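Local coordinates for protein mandelate racemase/muconate lactonizing enzyme/Enolase superfamily (Rhodobacter sphaeroides, PDB 2HZG) that is of unknown function but belongs to the enolase superfamily, joining an N-terminal capping domain to a barrel domain in which three carboxylate side chains hold a sodium ion, at residues A53-P58 with P100-G105; S68-G73 with G90-D95; Q202-G205 with A210-A213; I274-G279 with K288-A293; R347-A350 with I354-P357. All blocks are in the same frame, centred on the assembly; numbering follows the deposited sequence. Where two conformers were deposited one is given.

Interaction 1 (A53-P58 with P100-G105); sequences AAFVCP and PHMLSG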
loop_
_atom_site.group_PDB
_atom_site.type_symbol
_atom_site.label_atom_id
_atom_site.label_comp_id
_atom_site.label_asym_id
_atom_site.label_seq_id
_atom_site.Cartn_x
_atom_site.Cartn_y
_atom_site.Cartn_z
ATOM N N ALA A 53 14.587 -0.225 4.966
ATOM C CA ALA A 53 14.494 -1.684 4.796
ATOM C C ALA A 53 14.072 -2.094 3.380
ATOM O O ALA A 53 14.663 -3.017 2.814
ATOM C CB ALA A 53 13.589 -2.312 5.858
ATOM N N ALA A 54 13.090 -1.398 2.799
ATOM C CA ALA A 54 12.694 -1.602 1.400
ATOM C C ALA A 54 13.856 -1.362 0.426
ATOM O O ALA A 54 13.967 -2.032 -0.596
ATOM C CB ALA A 54 11.446 -0.717 1.019
ATOM N N PHE A 55 14.719 -0.401 0.740
ATOM C CA PHE A 55 15.905 -0.130 -0.097
ATOM C C PHE A 55 16.973 -1.233 -0.106
ATOM O O PHE A 55 17.565 -1.507 -1.156
ATOM C CB PHE A 55 16.569 1.217 0.262
ATOM C CG PHE A 55 17.462 1.730 -0.819
ATOM C CD1 PHE A 55 16.930 2.120 -2.042
ATOM C CD2 PHE A 55 18.845 1.761 -0.646
ATOM C CE1 PHE A 55 17.753 2.557 -3.070
ATOM C CE2 PHE A 55 19.684 2.210 -1.681
ATOM C CZ PHE A 55 19.138 2.599 -2.882
ATOM N N VAL A 56 17.216 -1.850 1.051
ATOM C CA VAL A 56 18.382 -2.736 1.216
ATOM C C VAL A 56 18.085 -4.209 1.506
ATOM O O VAL A 56 19.012 -4.990 1.627
ATOM C CB VAL A 56 19.332 -2.234 2.363
ATOM C CG1 VAL A 56 19.820 -0.784 2.061
ATOM C CG2 VAL A 56 18.629 -2.313 3.753
ATOM N N CYS A 57 16.812 -4.579 1.665
ATOM C CA CYS A 57 16.489 -5.925 2.140
ATOM C C CYS A 57 17.017 -7.032 1.217
ATOM O O CYS A 57 17.138 -6.829 0.018
ATOM C CB CYS A 57 14.969 -6.101 2.335
ATOM S SG CYS A 57 13.993 -5.755 0.880
ATOM N N PRO A 58 17.304 -8.217 1.778
ATOM C CA PRO A 58 17.548 -9.364 0.897
ATOM C C PRO A 58 16.330 -9.569 -0.005
ATOM O O PRO A 58 15.190 -9.334 0.422
ATOM C CB PRO A 58 17.683 -10.537 1.882
ATOM C CG PRO A 58 18.142 -9.919 3.159
ATOM C CD PRO A 58 17.405 -8.587 3.202
ATOM N N PRO A 100 6.846 2.120 -3.060
ATOM C CA PRO A 100 6.551 3.448 -3.615
ATOM C C PRO A 100 7.022 4.600 -2.714
ATOM O O PRO A 100 7.382 5.653 -3.223
ATOM C CB PRO A 100 5.019 3.470 -3.683
ATOM C CG PRO A 100 4.606 2.081 -3.665
ATOM C CD PRO A 100 5.624 1.305 -2.931
ATOM N N HIS A 101 7.002 4.392 -1.395
ATOM C CA HIS A 101 7.396 5.436 -0.444
ATOM C C HIS A 101 8.903 5.656 -0.487
ATOM O O HIS A 101 9.368 6.802 -0.474
ATOM C CB HIS A 101 6.924 5.054 0.962
ATOM C CG HIS A 101 5.508 5.452 1.237
ATOM N ND1 HIS A 101 4.969 5.468 2.509
ATOM C CD2 HIS A 101 4.527 5.873 0.408
ATOM C CE1 HIS A 101 3.714 5.878 2.445
ATOM N NE2 HIS A 101 3.425 6.139 1.182
ATOM N N MET A 102 9.655 4.559 -0.565
ATOM C CA MET A 102 11.105 4.609 -0.763
ATOM C C MET A 102 11.431 5.219 -2.134
ATOM O O MET A 102 12.272 6.118 -2.237
ATOM C CB MET A 102 11.726 3.203 -0.618
ATOM C CG MET A 102 13.286 3.201 -0.634
ATOM S SD MET A 102 14.039 4.182 0.698
ATOM C CE MET A 102 14.624 5.622 -0.168
ATOM N N LEU A 103 10.740 4.762 -3.174
ATOM C CA LEU A 103 10.918 5.321 -4.515
ATOM C C LEU A 103 10.683 6.840 -4.612
ATOM O O LEU A 103 11.389 7.531 -5.338
ATOM C CB LEU A 103 10.007 4.619 -5.514
ATOM C CG LEU A 103 9.996 5.138 -6.964
ATOM C CD1 LEU A 103 11.404 5.038 -7.639
ATOM C CD2 LEU A 103 8.973 4.360 -7.756
ATOM N N SER A 104 9.664 7.348 -3.918
ATOM C CA SER A 104 9.321 8.768 -3.987
ATOM C C SER A 104 10.538 9.697 -3.831
ATOM O O SER A 104 10.764 10.584 -4.668
ATOM C CB SER A 104 8.255 9.120 -2.935
ATOM O OG SER A 104 7.008 8.490 -3.234
ATOM N N GLY A 105 11.283 9.509 -2.741
ATOM C CA GLY A 105 12.448 10.341 -2.424
ATOM C C GLY A 105 13.567 10.171 -3.450
ATOM O O GLY A 105 14.227 11.137 -3.812
#
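Met102 gives most of the surface buried here, and it spends it on two neighbouring residues of helix 48-56, Phe55 and Ala54. Its flexible, unbranched chain suits the job: CG leaves anti to the backbone N (chi1 -173°), and the bends at chi2 and chi3 bring CG and the sulfur against Phe55 CB. Met102 CG lies 3.9 Å from Phe55 CB, and Met102 SD sits at the same 3.9 Å from that CB. The sulfur is 5.4 Å from the centroid of the Phe55 ring, on a line 55° off the ring normal, so it approaches obliquely. Ala54 makes the smaller contribution. Its methyl points at helix 99-118, and Ala54 CB meets Met102 CB at 4.3 Å; a side chain this short lets the two helices come close, with the CA atoms of Ala54 and Met102 6.8 Å apart. All three residues are buried. Leu10 touches both Phe55 and Met102, while Leu29 and Val31 pack on Met102. The result is a Met-aromatic contact set in a helix-helix interface beside the three-stranded antiparallel sheet, the alpha-plus-beta arrangement of the N-terminal capping domain in the enolase superfamily.

Interaction 2 (S68-G73 with G90-D95); sequences SDSVLG and GYNSMD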
loop_
_atom_site.group_PDB
_atom_site.type_symbol
_atom_site.label_atom_id
_atom_site.label_comp_id
_atom_site.label_asym_id
_atom_site.label_seq_id
_atom_site.Cartn_x
_atom_site.Cartn_y
_atom_site.Cartn_z
ATOM N N SER A 68 17.088 -0.868 -4.141
ATOM C CA SER A 68 18.456 -0.582 -4.610
ATOM C C SER A 68 18.867 -1.351 -5.871
ATOM O O SER A 68 19.684 -0.866 -6.654
ATOM C CB SER A 68 19.464 -0.892 -3.510
ATOM O OG SER A 68 19.472 -2.278 -3.235
ATOM N N ASP A 69 18.326 -2.557 -6.035
ATOM C CA ASP A 69 18.594 -3.400 -7.225
ATOM C C ASP A 69 18.186 -2.742 -8.533
ATOM O O ASP A 69 18.758 -3.033 -9.582
ATOM C CB ASP A 69 17.850 -4.743 -7.119
ATOM C CG ASP A 69 18.598 -5.784 -6.296
ATOM O OD1 ASP A 69 19.671 -5.487 -5.733
ATOM O OD2 ASP A 69 18.084 -6.921 -6.200
ATOM N N SER A 70 17.167 -1.887 -8.475
ATOM C CA SER A 70 16.642 -1.223 -9.663
ATOM C C SER A 70 17.157 0.200 -9.836
ATOM O O SER A 70 16.742 0.902 -10.760
ATOM C CB SER A 70 15.108 -1.188 -9.595
ATOM O OG SER A 70 14.580 -2.504 -9.601
ATOM N N VAL A 71 18.020 0.634 -8.922
ATOM C CA VAL A 71 18.456 2.021 -8.871
ATOM C C VAL A 71 19.993 2.148 -8.996
ATOM O O VAL A 71 20.490 2.851 -9.884
ATOM C CB VAL A 71 17.934 2.744 -7.582
ATOM C CG1 VAL A 71 18.440 4.199 -7.527
ATOM C CG2 VAL A 71 16.397 2.717 -7.504
ATOM N N LEU A 72 20.727 1.496 -8.102
ATOM C CA LEU A 72 22.199 1.549 -8.124
ATOM C C LEU A 72 22.724 1.018 -9.435
ATOM O O LEU A 72 22.336 -0.070 -9.861
ATOM C CB LEU A 72 22.823 0.746 -6.972
ATOM C CG LEU A 72 22.824 1.403 -5.584
ATOM C CD1 LEU A 72 23.535 0.464 -4.583
ATOM C CD2 LEU A 72 23.519 2.776 -5.615
ATOM N N GLY A 73 23.588 1.795 -10.083
ATOM C CA GLY A 73 24.270 1.339 -11.309
ATOM C C GLY A 73 23.476 1.667 -12.546
ATOM O O GLY A 73 23.941 1.453 -13.665
ATOM N N GLY A 90 8.976 -0.474 -9.912
ATOM C CA GLY A 90 7.593 -0.947 -9.975
ATOM C C GLY A 90 7.467 -2.432 -10.302
ATOM O O GLY A 90 6.609 -3.132 -9.763
ATOM N N TYR A 91 8.336 -2.923 -11.182
ATOM C CA TYR A 91 8.306 -4.323 -11.566
ATOM C C TYR A 91 9.065 -5.191 -10.561
ATOM O O TYR A 91 8.494 -6.153 -10.014
ATOM C CB TYR A 91 8.868 -4.495 -12.993
ATOM C CG TYR A 91 8.892 -5.939 -13.459
ATOM C CD1 TYR A 91 7.739 -6.544 -13.967
ATOM C CD2 TYR A 91 10.054 -6.703 -13.366
ATOM C CE1 TYR A 91 7.749 -7.876 -14.383
ATOM C CE2 TYR A 91 10.075 -8.034 -13.776
ATOM C CZ TYR A 91 8.916 -8.608 -14.289
ATOM O OH TYR A 91 8.932 -9.929 -14.697
ATOM N N ASN A 92 10.347 -4.864 -10.330
ATOM C CA ASN A 92 11.240 -5.678 -9.484
ATOM C C ASN A 92 10.857 -5.680 -8.003
ATOM O O ASN A 92 11.226 -6.599 -7.268
ATOM C CB ASN A 92 12.699 -5.203 -9.590
ATOM C CG ASN A 92 13.371 -5.605 -10.906
ATOM O OD1 ASN A 92 12.889 -6.479 -11.618
ATOM N ND2 ASN A 92 14.515 -4.974 -11.210
ATOM N N SER A 93 10.172 -4.624 -7.552
ATOM C CA SER A 93 9.768 -4.525 -6.131
ATOM C C SER A 93 8.242 -4.516 -5.995
ATOM O O SER A 93 7.694 -4.005 -5.024
ATOM C CB SER A 93 10.374 -3.268 -5.477
ATOM O OG SER A 93 11.794 -3.321 -5.489
ATOM N N MET A 94 7.558 -5.068 -6.991
ATOM C CA MET A 94 6.089 -5.125 -6.998
ATOM C C MET A 94 5.473 -5.674 -5.698
ATOM O O MET A 94 4.495 -5.110 -5.188
ATOM C CB MET A 94 5.590 -5.909 -8.218
ATOM C CG MET A 94 4.058 -6.058 -8.310
ATOM S SD MET A 94 3.663 -7.178 -9.672
ATOM C CE MET A 94 4.004 -8.799 -8.999
ATOM N N ASP A 95 6.040 -6.757 -5.159
ATOM C CA ASP A 95 5.473 -7.422 -3.980
ATOM C C ASP A 95 6.012 -6.854 -2.659
ATOM O O ASP A 95 5.746 -7.391 -1.557
ATOM C CB ASP A 95 5.732 -8.933 -4.046
ATOM C CG ASP A 95 4.838 -9.652 -5.067
ATOM O OD1 ASP A 95 4.031 -9.003 -5.765
ATOM O OD2 ASP A 95 4.955 -10.897 -5.163
HETATM O O HOH W 1 13.984 -3.307 -7.169
#
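Ser70 and Asn92 are brought together by similar first torsions: at chi1 -63° the Ser70 OG stands opposite its own carbonyl carbon, and at chi1 -75° the Asn92 CG does the same. Both CB atoms already point across the gap, so the hydroxyl and the amide meet directly. Asn92 ND2 donates to Ser70 OG at 2.9 Å, with a bent N-H...O angle of 149° and the oxygen tilted a little from the amide plane. Asn92 CB lies 3.3 Å from the same OG, so the serine oxygen nestles against the base of the asparagine side chain as well as its tip. Serine suits the place because a hydroxyl can donate and accept at once. Besides the amide it meets a water at 2.6 Å from Ser70 OG, and it makes a weak bond to Leu88 O near the end of helix 79-92. That water donates to Ser93 OG at 2.8 Å, giving a second, indirect link between the segments; Ser93 OG is also bonded to Arg65 O. These polar groups are buried, and they bond to one another, to the water and to nearby carbonyls where helix 79-92 ends against the short 3-10 turn at 68-70. Next along the chain, Val71 turns to apolar partners, packing on Ile85 and Val89 of helix 79-92, Ile106 of helix 99-118, and Ile5 and Val8 of strand 5-14.

Interaction 3 (Q202-G205 with A210-A213); sequences QIFG and AAAA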
loop_
_atom_site.group_PDB
_atom_site.type_symbol
_atom_site.label_atom_id
_atom_site.label_comp_id
_atom_site.label_asym_id
_atom_site.label_seq_id
_atom_site.Cartn_x
_atom_site.Cartn_y
_atom_site.Cartn_z
ATOM N N GLN A 202 -9.042 11.187 7.875
ATOM C CA GLN A 202 -9.677 9.861 7.724
ATOM C C GLN A 202 -10.469 9.414 8.962
ATOM O O GLN A 202 -10.820 8.241 9.085
ATOM C CB GLN A 202 -8.631 8.796 7.337
ATOM C CG GLN A 202 -7.810 9.122 6.073
ATOM C CD GLN A 202 -6.926 7.940 5.644
ATOM O OE1 GLN A 202 -7.113 6.813 6.110
ATOM N NE2 GLN A 202 -5.938 8.208 4.816
ATOM N N ILE A 203 -10.783 10.349 9.867
ATOM C CA ILE A 203 -11.302 9.990 11.189
ATOM C C ILE A 203 -12.688 9.329 11.167
ATOM O O ILE A 203 -12.995 8.552 12.043
ATOM C CB ILE A 203 -11.293 11.186 12.180
ATOM C CG1 ILE A 203 -11.475 10.702 13.629
ATOM C CG2 ILE A 203 -12.387 12.198 11.806
ATOM C CD1 ILE A 203 -10.350 9.790 14.142
ATOM N N PHE A 204 -13.518 9.629 10.172
ATOM C CA PHE A 204 -14.843 9.011 10.123
ATOM C C PHE A 204 -14.800 7.592 9.583
ATOM O O PHE A 204 -15.813 6.896 9.628
ATOM C CB PHE A 204 -15.861 9.903 9.398
ATOM C CG PHE A 204 -15.957 11.280 9.994
ATOM C CD1 PHE A 204 -16.440 11.449 11.292
ATOM C CD2 PHE A 204 -15.534 12.400 9.270
ATOM C CE1 PHE A 204 -16.497 12.734 11.868
ATOM C CE2 PHE A 204 -15.581 13.676 9.831
ATOM C CZ PHE A 204 -16.067 13.842 11.128
ATOM N N GLY A 205 -13.624 7.166 9.108
ATOM C CA GLY A 205 -13.383 5.783 8.682
ATOM C C GLY A 205 -14.225 5.434 7.468
ATOM O O GLY A 205 -13.843 5.723 6.333
ATOM N N ALA A 210 -21.853 9.814 10.313
ATOM C CA ALA A 210 -21.040 10.638 11.241
ATOM C C ALA A 210 -20.405 11.838 10.523
ATOM O O ALA A 210 -20.411 12.949 11.045
ATOM C CB ALA A 210 -19.978 9.801 11.926
ATOM N N ALA A 211 -19.864 11.608 9.327
ATOM C CA ALA A 211 -19.281 12.679 8.517
ATOM C C ALA A 211 -20.352 13.667 8.058
ATOM O O ALA A 211 -20.174 14.900 8.153
ATOM C CB ALA A 211 -18.542 12.091 7.307
ATOM N N ALA A 212 -21.465 13.130 7.559
ATOM C CA ALA A 212 -22.559 13.953 7.058
ATOM C C ALA A 212 -23.072 14.881 8.144
ATOM O O ALA A 212 -23.499 15.984 7.840
ATOM C CB ALA A 212 -23.723 13.076 6.503
ATOM N N ALA A 213 -22.985 14.450 9.406
ATOM C CA ALA A 213 -23.519 15.230 10.537
ATOM C C ALA A 213 -22.744 16.549 10.766
ATOM O O ALA A 213 -23.235 17.467 11.447
ATOM C CB ALA A 213 -23.522 14.374 11.823
#
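Ala210, Ala211 and the ring of Phe204 form this contact, in which a short helix rests on an aromatic face. Ala210 comes first. Its CB reaches Phe204 CD1 at 4.0 Å, near one flank of the ring, and its carbonyl carbon lies over the same face that Ala211 covers. The Ala210 oxygen accepts a hydrogen bond from Arg214 NH1, and a sodium ion lies about 6 Å from the Ala210 side chain. Ala211 follows, its CA almost straight above the ring, 3.9 Å from the Phe204 centroid and only 12° off the normal, a CH-pi contact. Its methyl leans toward another part of the ring and makes the shortest contact, with Ala211 CB 3.6 Å from Phe204 CD2. The small methyls of both alanines let the helix backbone itself lie on the ring. Ala212, next in line, packs on Leu241 of helix 235-242. Phe204 is presented by a type I beta turn closed by Gly205 N bonding to Gln202 O at 3.0 Å, and its CG stands opposite its own carbonyl carbon (chi1 -55°), which sends the ring out to the helix. Ile203 CG2 covers the opposite face, 3.8 Å above the plane, so the ring is sandwiched. The chemistry across the segments is therefore probably mainly dispersion, with a probable small electrostatic gain from a backbone C-H, polarised by its flanking amides, directed at the pi cloud.

Interaction 4 (I274-G279 with K288-A293); sequences IQIDCG and KRVADA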
loop_
_atom_site.group_PDB
_atom_site.type_symbol
_atom_site.label_atom_id
_atom_site.label_comp_id
_atom_site.label_asym_id
_atom_site.label_seq_id
_atom_site.Cartn_x
_atom_site.Cartn_y
_atom_site.Cartn_z
ATOM N N ILE A 274 -8.036 17.345 -5.801
ATOM C CA ILE A 274 -7.090 16.229 -5.670
ATOM C C ILE A 274 -5.786 16.792 -5.106
ATOM O O ILE A 274 -5.295 17.825 -5.559
ATOM C CB ILE A 274 -6.902 15.447 -7.018
ATOM C CG1 ILE A 274 -6.026 14.187 -6.836
ATOM C CG2 ILE A 274 -6.295 16.349 -8.129
ATOM C CD1 ILE A 274 -6.718 12.999 -6.150
ATOM N N GLN A 275 -5.263 16.132 -4.081
ATOM C CA GLN A 275 -4.149 16.647 -3.308
ATOM C C GLN A 275 -3.087 15.580 -3.261
ATOM O O GLN A 275 -3.314 14.469 -2.778
ATOM C CB GLN A 275 -4.584 17.032 -1.890
ATOM C CG GLN A 275 -5.814 17.942 -1.854
ATOM C CD GLN A 275 -6.403 18.076 -0.468
ATOM O OE1 GLN A 275 -6.771 17.079 0.166
ATOM N NE2 GLN A 275 -6.518 19.311 0.010
ATOM N N ILE A 276 -1.911 15.922 -3.760
ATOM C CA ILE A 276 -0.893 14.904 -4.000
ATOM C C ILE A 276 0.409 15.230 -3.290
ATOM O O ILE A 276 0.914 16.343 -3.362
ATOM C CB ILE A 276 -0.624 14.714 -5.519
ATOM C CG1 ILE A 276 -1.916 14.306 -6.255
ATOM C CG2 ILE A 276 0.575 13.761 -5.750
ATOM C CD1 ILE A 276 -2.481 12.938 -5.869
ATOM N N ASP A 277 0.929 14.223 -2.599
ATOM C CA ASP A 277 2.211 14.304 -1.951
ATOM C C ASP A 277 3.248 13.598 -2.825
ATOM O O ASP A 277 3.209 12.382 -2.963
ATOM C CB ASP A 277 2.140 13.647 -0.566
ATOM C CG ASP A 277 3.293 14.056 0.312
ATOM O OD1 ASP A 277 4.444 13.935 -0.125
ATOM O OD2 ASP A 277 3.075 14.505 1.449
ATOM N N CYS A 278 4.172 14.358 -3.415
ATOM C CA CYS A 278 5.283 13.752 -4.197
ATOM C C CYS A 278 6.147 12.806 -3.367
ATOM O O CYS A 278 6.740 11.893 -3.914
ATOM C CB CYS A 278 6.157 14.824 -4.842
ATOM S SG CYS A 278 5.266 15.566 -6.180
ATOM N N GLY A 279 6.207 13.032 -2.055
ATOM C CA GLY A 279 6.943 12.154 -1.137
ATOM C C GLY A 279 6.283 10.809 -0.836
ATOM O O GLY A 279 6.853 9.993 -0.105
ATOM N N LYS A 288 2.772 14.463 -11.664
ATOM C CA LYS A 288 2.501 15.142 -12.925
ATOM C C LYS A 288 1.445 14.377 -13.744
ATOM O O LYS A 288 0.579 14.978 -14.390
ATOM C CB LYS A 288 3.815 15.267 -13.721
ATOM C CG LYS A 288 3.681 15.842 -15.119
ATOM C CD LYS A 288 3.226 17.301 -15.135
ATOM C CE LYS A 288 3.411 17.924 -16.556
ATOM N NZ LYS A 288 2.791 17.062 -17.613
ATOM N N ARG A 289 1.534 13.054 -13.719
ATOM C CA ARG A 289 0.530 12.217 -14.369
ATOM C C ARG A 289 -0.860 12.502 -13.768
ATOM O O ARG A 289 -1.821 12.666 -14.508
ATOM C CB ARG A 289 0.917 10.744 -14.252
ATOM C CG ARG A 289 0.110 9.837 -15.127
ATOM C CD ARG A 289 0.538 8.407 -14.950
ATOM N NE ARG A 289 -0.404 7.511 -15.630
ATOM C CZ ARG A 289 -0.466 6.207 -15.421
ATOM N NH1 ARG A 289 0.359 5.634 -14.540
ATOM N NH2 ARG A 289 -1.360 5.490 -16.086
ATOM N N VAL A 290 -0.946 12.626 -12.439
ATOM C CA VAL A 290 -2.217 13.028 -11.783
ATOM C C VAL A 290 -2.685 14.420 -12.220
ATOM O O VAL A 290 -3.868 14.618 -12.557
ATOM C CB VAL A 290 -2.129 12.972 -10.220
ATOM C CG1 VAL A 290 -3.470 13.433 -9.570
ATOM C CG2 VAL A 290 -1.764 11.587 -9.762
ATOM N N ALA A 291 -1.758 15.382 -12.228
ATOM C CA ALA A 291 -2.085 16.747 -12.648
ATOM C C ALA A 291 -2.675 16.820 -14.068
ATOM O O ALA A 291 -3.681 17.512 -14.284
ATOM C CB ALA A 291 -0.858 17.672 -12.493
ATOM N N ASP A 292 -2.068 16.094 -15.011
ATOM C CA ASP A 292 -2.610 15.953 -16.374
ATOM C C ASP A 292 -4.038 15.358 -16.324
ATOM O O ASP A 292 -4.954 15.855 -16.990
ATOM C CB ASP A 292 -1.736 15.024 -17.239
ATOM C CG ASP A 292 -0.309 15.553 -17.481
ATOM O OD1 ASP A 292 0.015 16.719 -17.177
ATOM O OD2 ASP A 292 0.515 14.761 -17.999
ATOM N N ALA A 293 -4.211 14.298 -15.523
ATOM C CA ALA A 293 -5.515 13.638 -15.409
ATOM C C ALA A 293 -6.545 14.559 -14.744
ATOM O O ALA A 293 -7.702 14.589 -15.148
ATOM C CB ALA A 293 -5.392 12.278 -14.680
#
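Val290 meets Ile274 and Ile276 mainly with one methyl, CG1, and the two isoleucines come to it in different ways. Ile276 and Val290 reach toward each other tip to tip: Ile276 CG1 is 3.8 Å from Val290 CG1, and its terminal CD1 lies 3.9 Å from the same methyl. Ile274 and Val290 instead cross obliquely, with Ile274 CG1 also 3.8 Å from Val290 CG1. The valine can serve both because CG1 stands anti to its backbone N (chi1 179°), while CG2 turns aside to come 4.2 Å from Ile276 CD1. Beta branching favours the two isoleucines in the strand, and the compact valine puts two methyls on the helix face toward it. Tyr301 touches all three residues, and Ala262 flanks Ile276 and Val290. Gln275, between the isoleucines, points the other way, and its NE2 makes a weak bond to Glu227, one of the sodium ligands. At the strand's end Asp277 takes the N-cap position, its OD1 accepting a weak bond from Gly279 N; the absence of a side chain at Gly279 lets the carboxylate sit so near. On the helix, Lys288 and Asp292, one turn apart, form a salt bridge of 2.8 Å between Lys288 NZ and Asp292 OD1. Strand 273-276, helix 284-297 and the neighbouring parallel strand 300-303 make a beta-alpha-beta crossover, and the packing of Val290 on the two isoleucines belongs to the strand-helix layer of the TIM-type barrel of the enolase superfamily.

Interaction 5 (R347-A350 with I354-P357); sequences RPDA and IRAP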
loop_
_atom_site.group_PDB
_atom_site.type_symbol
_atom_site.label_atom_id
_atom_site.label_comp_id
_atom_site.label_asym_id
_atom_site.label_seq_id
_atom_site.Cartn_x
_atom_site.Cartn_y
_atom_site.Cartn_z
ATOM N N ARG A 347 10.396 31.660 -0.667
ATOM C CA ARG A 347 9.917 32.930 -0.133
ATOM C C ARG A 347 8.871 33.573 -1.046
ATOM O O ARG A 347 8.929 33.416 -2.267
ATOM C CB ARG A 347 11.101 33.883 0.113
ATOM C CG ARG A 347 12.190 33.302 1.021
ATOM C CD ARG A 347 11.843 33.376 2.514
ATOM N NE ARG A 347 11.219 32.187 3.119
ATOM C CZ ARG A 347 11.505 31.758 4.355
ATOM N NH1 ARG A 347 12.425 32.400 5.075
ATOM N NH2 ARG A 347 10.892 30.691 4.883
ATOM N N PRO A 348 7.905 34.297 -0.453
ATOM C CA PRO A 348 6.853 34.916 -1.278
ATOM C C PRO A 348 7.418 36.061 -2.132
ATOM O O PRO A 348 8.411 36.681 -1.749
ATOM C CB PRO A 348 5.874 35.468 -0.242
ATOM C CG PRO A 348 6.709 35.729 0.978
ATOM C CD PRO A 348 7.712 34.589 0.986
ATOM N N ASP A 349 6.816 36.315 -3.285
ATOM C CA ASP A 349 7.126 37.539 -4.036
ATOM C C ASP A 349 6.353 38.721 -3.423
ATOM O O ASP A 349 5.719 38.580 -2.369
ATOM C CB ASP A 349 6.836 37.364 -5.544
ATOM C CG ASP A 349 5.355 37.073 -5.861
ATOM O OD1 ASP A 349 4.459 37.382 -5.053
ATOM O OD2 ASP A 349 5.079 36.524 -6.948
ATOM N N ALA A 350 6.389 39.878 -4.082
ATOM C CA ALA A 350 5.741 41.082 -3.543
ATOM C C ALA A 350 4.220 40.938 -3.448
ATOM O O ALA A 350 3.586 41.582 -2.625
ATOM C CB ALA A 350 6.122 42.323 -4.364
ATOM N N ILE A 354 3.939 32.196 -3.894
ATOM C CA ILE A 354 5.137 31.362 -3.937
ATOM C C ILE A 354 5.097 30.443 -5.148
ATOM O O ILE A 354 4.056 30.249 -5.768
ATOM C CB ILE A 354 5.331 30.524 -2.630
ATOM C CG1 ILE A 354 4.140 29.560 -2.397
ATOM C CG2 ILE A 354 5.648 31.442 -1.401
ATOM C CD1 ILE A 354 4.478 28.431 -1.355
ATOM N N ARG A 355 6.225 29.842 -5.485
ATOM C CA ARG A 355 6.248 29.036 -6.701
ATOM C C ARG A 355 7.323 27.985 -6.632
ATOM O O ARG A 355 8.261 28.091 -5.823
ATOM C CB ARG A 355 6.384 29.925 -7.953
ATOM C CG ARG A 355 7.747 30.589 -8.159
ATOM C CD ARG A 355 7.643 31.672 -9.215
ATOM N NE ARG A 355 6.795 32.764 -8.733
ATOM C CZ ARG A 355 5.923 33.437 -9.477
ATOM N NH1 ARG A 355 5.771 33.131 -10.758
ATOM N NH2 ARG A 355 5.204 34.418 -8.924
ATOM N N ALA A 356 7.147 26.947 -7.438
ATOM C CA ALA A 356 8.193 25.978 -7.697
ATOM C C ALA A 356 9.418 26.790 -8.137
ATOM O O ALA A 356 9.334 27.578 -9.103
ATOM C CB ALA A 356 7.754 25.001 -8.781
ATOM N N PRO A 357 10.535 26.660 -7.399
ATOM C CA PRO A 357 11.693 27.524 -7.646
ATOM C C PRO A 357 12.136 27.609 -9.109
ATOM O O PRO A 357 12.142 26.615 -9.846
ATOM C CB PRO A 357 12.781 26.898 -6.769
ATOM C CG PRO A 357 11.996 26.334 -5.611
ATOM C CD PRO A 357 10.771 25.765 -6.248
HETATM O O HOH W 2 8.439 31.793 -4.535
#
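Asp349 and Arg355 face each other across a tight surface loop of the barrel domain, in irregular chain between helix 336-340 and helix 368-374. From Asp349 CB, which points at the other segment, chi1 of 62° places CG between the backbone N and the carbonyl carbon. Asp349 CG lies 4.1 Å from Arg355 NH2. At the tip the two oxygens divide their work. OD1 turns back into the loop to accept from Leu353 N, and weakly from Glu351 N; Asp349 OD2 forms a salt bridge with Arg355 NH2 at 2.9 Å. The oxygen comes to the edge of the guanidinium, near its plane, but the two flat groups are turned 50° apart and the N-H...O angle is only 129°, a weak hydrogen bond. Arginine suits the place because its long chain, bent at chi3, can meet Asp349 with one nitrogen while NH1 binds Ser131 O. Next to this polar pair along the chain, Ile354 CG2 packs on Pro348 CA at 3.7 Å, the stiff proline offering a fixed apolar surface, while the rest of the isoleucine runs inward to Leu312 and Cys328. Between the two segments, a water donates to Arg347 O at 2.8 Å and accepts a weak bond from Arg355 N at 3.1 Å.

Following the chain from the N terminus, interaction 1 closes a long loop by joining helix 48-56 to helix 99-118, and interaction 2 is nested inside that loop, tying its 68-73 turn to the end of helix 79-92. The two touch where Phe55 O meets Ser68 N at 3.1 Å, probably a hydrogen bond. The other three follow in series within the barrel domain. Interaction 3 closes a short loop beyond strand 195-199, interaction 4 joins strand 273-276 to helix 284-297, and interaction 5 folds the 347-357 loop on itself. Capping domain and barrel meet between interactions 1 and 4, where Ser104 CB packs 3.3 Å from Gly279 O. Interactions 1 and 3 both touch the second subunit.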